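Local coordinates for sensor protein (Shewanella oneidensis, PDB 3LIC), which probably senses an extracellular signal through its PDC-fold domain and relays it across the membrane to the histidine kinase of a two-component system, at residues 7-10 with 11-15; 95-99 with 100-104; 218-221 with 222-226. All coordinates share one frame; numbering follows the deposited sequence.

Contact 1. Residues 7-10 with 11-15; sequences EKRL and YENLA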
# COMPACT_ATOMS: atom_id res chain seq x y z
N GLU A 7 12.09 -31.04 1.51
CA GLU A 7 12.11 -29.71 2.12
C GLU A 7 12.99 -28.67 1.41
O GLU A 7 12.60 -27.52 1.27
CB GLU A 7 12.50 -29.76 3.59
CG GLU A 7 12.45 -28.38 4.23
CD GLU A 7 12.55 -28.48 5.74
OE1 GLU A 7 13.68 -28.74 6.23
OE2 GLU A 7 11.49 -28.34 6.42
N LYS A 8 14.19 -29.06 1.01
CA LYS A 8 15.03 -28.15 0.30
C LYS A 8 14.37 -27.71 -1.05
O LYS A 8 14.49 -26.56 -1.46
CB LYS A 8 16.37 -28.79 0.11
CG LYS A 8 17.33 -28.00 -0.69
CD LYS A 8 18.39 -28.95 -1.22
CE LYS A 8 19.04 -28.39 -2.53
NZ LYS A 8 20.42 -27.91 -2.24
N ARG A 9 13.66 -28.62 -1.72
CA ARG A 9 12.97 -28.28 -2.97
C ARG A 9 11.80 -27.35 -2.67
O ARG A 9 11.56 -26.43 -3.43
CB ARG A 9 12.43 -29.55 -3.66
CG ARG A 9 11.99 -29.40 -5.13
CD ARG A 9 11.78 -30.85 -5.72
NE ARG A 9 12.54 -31.83 -4.93
CZ ARG A 9 12.15 -33.07 -4.67
NH1 ARG A 9 11.01 -33.50 -5.17
NH2 ARG A 9 12.89 -33.90 -3.93
N LEU A 10 11.05 -27.61 -1.60
CA LEU A 10 9.96 -26.75 -1.20
C LEU A 10 10.42 -25.32 -0.97
O LEU A 10 9.73 -24.36 -1.39
CB LEU A 10 9.21 -27.26 0.05
CG LEU A 10 8.46 -28.59 -0.16
CD1 LEU A 10 7.85 -29.14 1.15
CD2 LEU A 10 7.38 -28.46 -1.32
N TYR A 11 11.56 -25.15 -0.30
CA TYR A 11 12.07 -23.81 -0.01
C TYR A 11 12.54 -23.10 -1.29
O TYR A 11 12.46 -21.85 -1.40
CB TYR A 11 13.20 -23.83 1.01
CG TYR A 11 12.70 -23.77 2.44
CD1 TYR A 11 11.78 -22.79 2.86
CD2 TYR A 11 13.16 -24.71 3.39
CE1 TYR A 11 11.33 -22.76 4.16
CE2 TYR A 11 12.72 -24.66 4.72
CZ TYR A 11 11.81 -23.70 5.09
OH TYR A 11 11.40 -23.64 6.38
N GLU A 12 13.06 -23.88 -2.24
CA GLU A 12 13.57 -23.25 -3.46
C GLU A 12 12.39 -22.69 -4.23
O GLU A 12 12.47 -21.62 -4.76
CB GLU A 12 14.40 -24.24 -4.29
CG GLU A 12 15.57 -24.79 -3.47
CD GLU A 12 16.47 -25.74 -4.25
OE1 GLU A 12 15.95 -26.43 -5.18
OE2 GLU A 12 17.67 -25.80 -3.91
N ASN A 13 11.28 -23.41 -4.24
CA ASN A 13 10.10 -23.00 -4.97
C ASN A 13 9.49 -21.79 -4.27
O ASN A 13 9.11 -20.84 -4.93
CB ASN A 13 9.07 -24.11 -5.04
CG ASN A 13 9.53 -25.29 -5.89
OD1 ASN A 13 10.51 -25.20 -6.61
ND2 ASN A 13 8.82 -26.41 -5.78
N LEU A 14 9.41 -21.84 -2.95
CA LEU A 14 8.89 -20.70 -2.18
C LEU A 14 9.77 -19.49 -2.43
O LEU A 14 9.21 -18.39 -2.51
CB LEU A 14 8.75 -20.98 -0.67
CG LEU A 14 7.59 -21.87 -0.23
CD1 LEU A 14 7.80 -22.33 1.21
CD2 LEU A 14 6.15 -21.24 -0.37
N ALA A 15 11.10 -19.68 -2.56
CA ALA A 15 12.03 -18.54 -2.77
C ALA A 15 11.74 -17.92 -4.12
O ALA A 15 11.86 -16.70 -4.29
CB ALA A 15 13.51 -18.97 -2.74
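Two turns of the long N-terminal helix 2-46, which runs along both sheets of this PDC-type sensor domain, bring E7 alongside Y11 and K8 near E12. E7 and Y11 leave the helix in a common direction, and with CG of E7 trans to its backbone N (chi1 -177°) and the chain extended beyond, the methylene runs next to the ring, E7 CG lying 3.8 Å from Y11 CE2; the carboxylate is turned 41° from the ring plane. Y11 also meets L243 of strand 241-248 and Q231 and S233 of strand 230-235. With an alanine in place of Y11 the ring is gone, and the E7 methylenes would probably lose their flat neighbour while a gap opened against L243. On the exposed flank K8 and E12 form a long salt bridge, K8 NZ to E12 OE2 at 3.8 Å, likely to be a loose electrostatic pairing. L10 and L14 face inward, both touching L243 and L265. Backbone bonds hold the turns in step: Y11 N donates to E7 O at 3.0 Å and N13 N to R9 O at 3.1 Å. Between the two leucines, L14 N gives its hydrogen to L10 O over 3.0 Å, with 163° at the hydrogen.

Contact 2. Residues 95-99 with 100-104; sequences YRSGS and GFNYL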
# COMPACT_ATOMS: atom_id res chain seq x y z
N TYR A 95 -12.62 7.34 -7.15
CA TYR A 95 -12.20 5.97 -6.76
C TYR A 95 -13.04 4.98 -7.57
O TYR A 95 -14.10 5.35 -8.10
CB TYR A 95 -12.28 5.71 -5.23
CG TYR A 95 -13.69 5.67 -4.62
CD1 TYR A 95 -14.39 4.46 -4.46
CD2 TYR A 95 -14.31 6.86 -4.22
CE1 TYR A 95 -15.76 4.45 -3.90
CE2 TYR A 95 -15.60 6.88 -3.64
CZ TYR A 95 -16.32 5.68 -3.48
OH TYR A 95 -17.59 5.79 -2.91
N ARG A 96 -12.51 3.76 -7.76
CA ARG A 96 -13.28 2.74 -8.50
C ARG A 96 -14.26 1.98 -7.57
O ARG A 96 -13.88 1.53 -6.51
CB ARG A 96 -12.42 1.87 -9.45
CG ARG A 96 -11.85 0.57 -8.94
CD ARG A 96 -10.45 0.27 -9.63
NE ARG A 96 -10.57 0.49 -11.06
CZ ARG A 96 -9.70 1.08 -11.87
NH1 ARG A 96 -8.55 1.56 -11.47
NH2 ARG A 96 -10.00 1.16 -13.14
N SER A 97 -15.52 1.94 -7.97
CA SER A 97 -16.58 1.24 -7.21
C SER A 97 -16.74 -0.03 -8.04
O SER A 97 -16.09 -0.18 -9.08
CB SER A 97 -17.86 2.04 -7.23
OG SER A 97 -18.37 2.05 -8.59
N GLY A 98 -17.55 -0.98 -7.61
CA GLY A 98 -17.66 -2.14 -8.44
C GLY A 98 -18.37 -1.84 -9.75
O GLY A 98 -18.49 -2.72 -10.60
N SER A 99 -18.83 -0.62 -9.98
CA SER A 99 -19.68 -0.43 -11.19
C SER A 99 -19.34 0.83 -12.01
O SER A 99 -19.90 1.11 -13.09
CB SER A 99 -21.18 -0.49 -10.80
OG SER A 99 -21.55 0.74 -10.20
N GLY A 100 -18.37 1.58 -11.51
CA GLY A 100 -18.07 2.88 -12.06
C GLY A 100 -16.94 3.50 -11.30
O GLY A 100 -16.04 2.80 -10.77
N PHE A 101 -17.03 4.83 -11.23
CA PHE A 101 -16.07 5.67 -10.62
C PHE A 101 -16.90 6.65 -9.87
O PHE A 101 -17.83 7.27 -10.43
CB PHE A 101 -15.20 6.34 -11.71
CG PHE A 101 -14.54 5.34 -12.58
CD1 PHE A 101 -13.41 4.67 -12.14
CD2 PHE A 101 -15.09 5.00 -13.81
CE1 PHE A 101 -12.80 3.72 -12.95
CE2 PHE A 101 -14.49 3.97 -14.63
CZ PHE A 101 -13.36 3.33 -14.19
N ASN A 102 -16.64 6.74 -8.58
CA ASN A 102 -17.41 7.60 -7.71
C ASN A 102 -16.58 8.81 -7.50
O ASN A 102 -15.37 8.71 -7.53
CB ASN A 102 -17.64 6.90 -6.35
CG ASN A 102 -18.71 5.78 -6.47
OD1 ASN A 102 -19.33 5.62 -7.54
ND2 ASN A 102 -18.94 5.02 -5.40
N TYR A 103 -17.20 9.93 -7.22
CA TYR A 103 -16.50 11.13 -6.95
C TYR A 103 -17.02 11.77 -5.62
O TYR A 103 -18.24 11.72 -5.33
CB TYR A 103 -16.69 12.11 -8.08
CG TYR A 103 -16.28 13.51 -7.65
CD1 TYR A 103 -14.94 13.93 -7.72
CD2 TYR A 103 -17.22 14.42 -7.13
CE1 TYR A 103 -14.54 15.22 -7.27
CE2 TYR A 103 -16.83 15.72 -6.74
CZ TYR A 103 -15.47 16.10 -6.82
OH TYR A 103 -15.10 17.36 -6.38
N LEU A 104 -16.13 12.35 -4.81
CA LEU A 104 -16.59 13.24 -3.77
C LEU A 104 -15.50 14.23 -3.49
O LEU A 104 -14.31 13.93 -3.70
CB LEU A 104 -16.97 12.53 -2.46
CG LEU A 104 -15.90 11.88 -1.59
CD1 LEU A 104 -16.35 11.71 -0.10
CD2 LEU A 104 -15.63 10.55 -2.23
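Different first torsions bring Y95 and N102 together across the hairpin of strands 92-96 and 101-105: Y95 sets CG between its backbone N and carbonyl carbon (chi1 68°), while N102 turns CG opposite its carbonyl carbon (chi1 -75°). The Y95 torsion lays the ring against N102 CB, 3.7 Å from the centroid in a CH-pi contact displaced toward the rim; the N102 torsion carries the amide on to the hydroxyl. The amide stands almost perpendicular to the ring, 86° between the planes, and N102 ND2 donates to Y95 OH at 2.9 Å, the hydroxyl lying in the amide plane. At the edge of the same ring, L104 CD2 comes to 3.9 Å from Y95 CE2. The backbones of Y95 and N102 form an antiparallel hydrogen-bonded pair, bonded in both directions. Next to it R96 and F101 make a non-hydrogen-bonded pair on the other face of the sheet. Here R96 NH2 approaches the edge of the F101 ring, 3.8 Å from F101 CE1, and the guanidinium is steeply turned to the ring. The other terminal nitrogen of R96, NH1, is taken up by the carbonyls of F72 and N69, which probably limits the rotation of the guanidinium. F101 also rests on I66 of helix 55-68. Past R96 the chain turns: S97 N donates to G100 O, and in an ST turn S97 OG accepts from S99 N at 3.0 Å.

Contact 3. Residues 218-221 with 222-226; sequences IAFA and TLLND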
# COMPACT_ATOMS: atom_id res chain seq x y z
N ILE A 218 11.46 -18.31 16.53
CA ILE A 218 12.62 -17.46 16.72
C ILE A 218 13.33 -17.15 15.43
O ILE A 218 13.60 -15.98 15.15
CB ILE A 218 13.62 -18.06 17.73
CG1 ILE A 218 12.93 -18.19 19.10
CG2 ILE A 218 14.97 -17.22 17.74
CD1 ILE A 218 13.83 -18.78 20.21
N ALA A 219 13.65 -18.18 14.63
CA ALA A 219 14.40 -17.93 13.40
C ALA A 219 13.58 -17.09 12.41
O ALA A 219 14.12 -16.24 11.70
CB ALA A 219 14.88 -19.24 12.75
N PHE A 220 12.27 -17.33 12.36
CA PHE A 220 11.43 -16.50 11.50
C PHE A 220 11.47 -15.06 12.03
O PHE A 220 11.71 -14.11 11.28
CB PHE A 220 9.99 -17.08 11.43
CG PHE A 220 9.12 -16.41 10.41
CD1 PHE A 220 9.58 -16.18 9.14
CD2 PHE A 220 7.81 -15.99 10.74
CE1 PHE A 220 8.81 -15.55 8.18
CE2 PHE A 220 7.01 -15.36 9.79
CZ PHE A 220 7.51 -15.14 8.49
N ALA A 221 11.30 -14.88 13.33
CA ALA A 221 11.32 -13.51 13.89
C ALA A 221 12.67 -12.76 13.70
O ALA A 221 12.67 -11.54 13.46
CB ALA A 221 10.84 -13.48 15.37
N THR A 222 13.80 -13.48 13.71
CA THR A 222 15.12 -12.83 13.50
C THR A 222 15.26 -12.37 12.07
O THR A 222 15.73 -11.26 11.77
CB THR A 222 16.32 -13.77 13.79
OG1 THR A 222 16.20 -14.29 15.12
CG2 THR A 222 17.63 -13.02 13.65
N LEU A 223 14.88 -13.28 11.17
CA LEU A 223 14.77 -12.97 9.76
C LEU A 223 13.98 -11.65 9.54
O LEU A 223 14.43 -10.73 8.84
CB LEU A 223 14.06 -14.14 9.08
CG LEU A 223 14.26 -14.07 7.60
CD1 LEU A 223 15.75 -13.78 7.33
CD2 LEU A 223 13.80 -15.38 7.03
N LEU A 224 12.81 -11.57 10.14
CA LEU A 224 12.00 -10.34 10.02
C LEU A 224 12.74 -9.14 10.60
O LEU A 224 12.92 -8.18 9.89
CB LEU A 224 10.58 -10.53 10.61
CG LEU A 224 9.68 -11.58 9.89
CD1 LEU A 224 8.32 -11.69 10.53
CD2 LEU A 224 9.50 -11.37 8.37
N ASN A 225 13.20 -9.21 11.86
CA ASN A 225 14.01 -8.13 12.52
C ASN A 225 15.30 -7.69 11.83
O ASN A 225 15.64 -6.54 11.84
CB ASN A 225 14.40 -8.51 13.94
CG ASN A 225 13.20 -8.77 14.80
OD1 ASN A 225 12.12 -8.22 14.57
ND2 ASN A 225 13.36 -9.62 15.82
N ASP A 226 16.03 -8.62 11.27
CA ASP A 226 17.25 -8.25 10.57
C ASP A 226 16.94 -7.57 9.24
O ASP A 226 17.82 -7.00 8.63
CB ASP A 226 18.15 -9.48 10.31
CG ASP A 226 18.80 -10.03 11.62
OD1 ASP A 226 18.68 -9.44 12.73
OD2 ASP A 226 19.43 -11.10 11.52
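F220 and L224, one turn apart on helix 218-226, cross so that a methyl group of the leucine sits over a face of the aromatic ring. F220 swings CG trans to its backbone N (chi1 -171°), whereas L224 keeps CG beside its own N and runs its chain out from the helix (chi2 -180°), which sets CD1 over the ring. L224 CD1 thus stands 4.2 Å from the centroid of the F220 ring, a CH-pi contact only 21° off the ring normal. The closest ring atom is F220 CE2, 4.0 Å from L224 CD1, so the methyl is shifted from the centre toward the rim. Beneath this pair the backbone is firmly bonded, L224 N donating to F220 O at 3.0 Å.

On the exposed side T222 bends its hydroxyl back along the helix, and I218 O is gripped by two donors: T222 N at 2.9 Å, and T222 OG1 at 3.1 Å from well above the carbonyl plane. The hydroxyl of T222 is thereby held to the preceding turn, while I218 CG2 lies close by. The buried side of the helix lies on the five-stranded sheet. F220 stacks with F234 of strand 230-235 and touches A244 and V246 of strand 241-248, where L223 and L224 also meet V246. W209 in the preceding loop touches both F220 and L224, and R255, at the start of strand 255-261, donates through NH1 to L224 O.

From the N terminus, contact 1 comes first, on helix 2-46; contact 2 follows at the turn between strands 92-96 and 101-105, and contact 3 on helix 218-226. Each is local, so they stand in series: none nests within or crosses another, and contact 2 alone closes a hairpin loop. Contact 2 belongs to the edge of the six-stranded sheet, its centre about 41 Å from that of either other contact. Contacts 1 and 3, centres about 18 Å apart, both serve the five-stranded sheet. Contact 1 meets L243 and S245 of strand 241-248 and contact 3 meets A244 and V246, consistent with helices covering opposite faces of that strand.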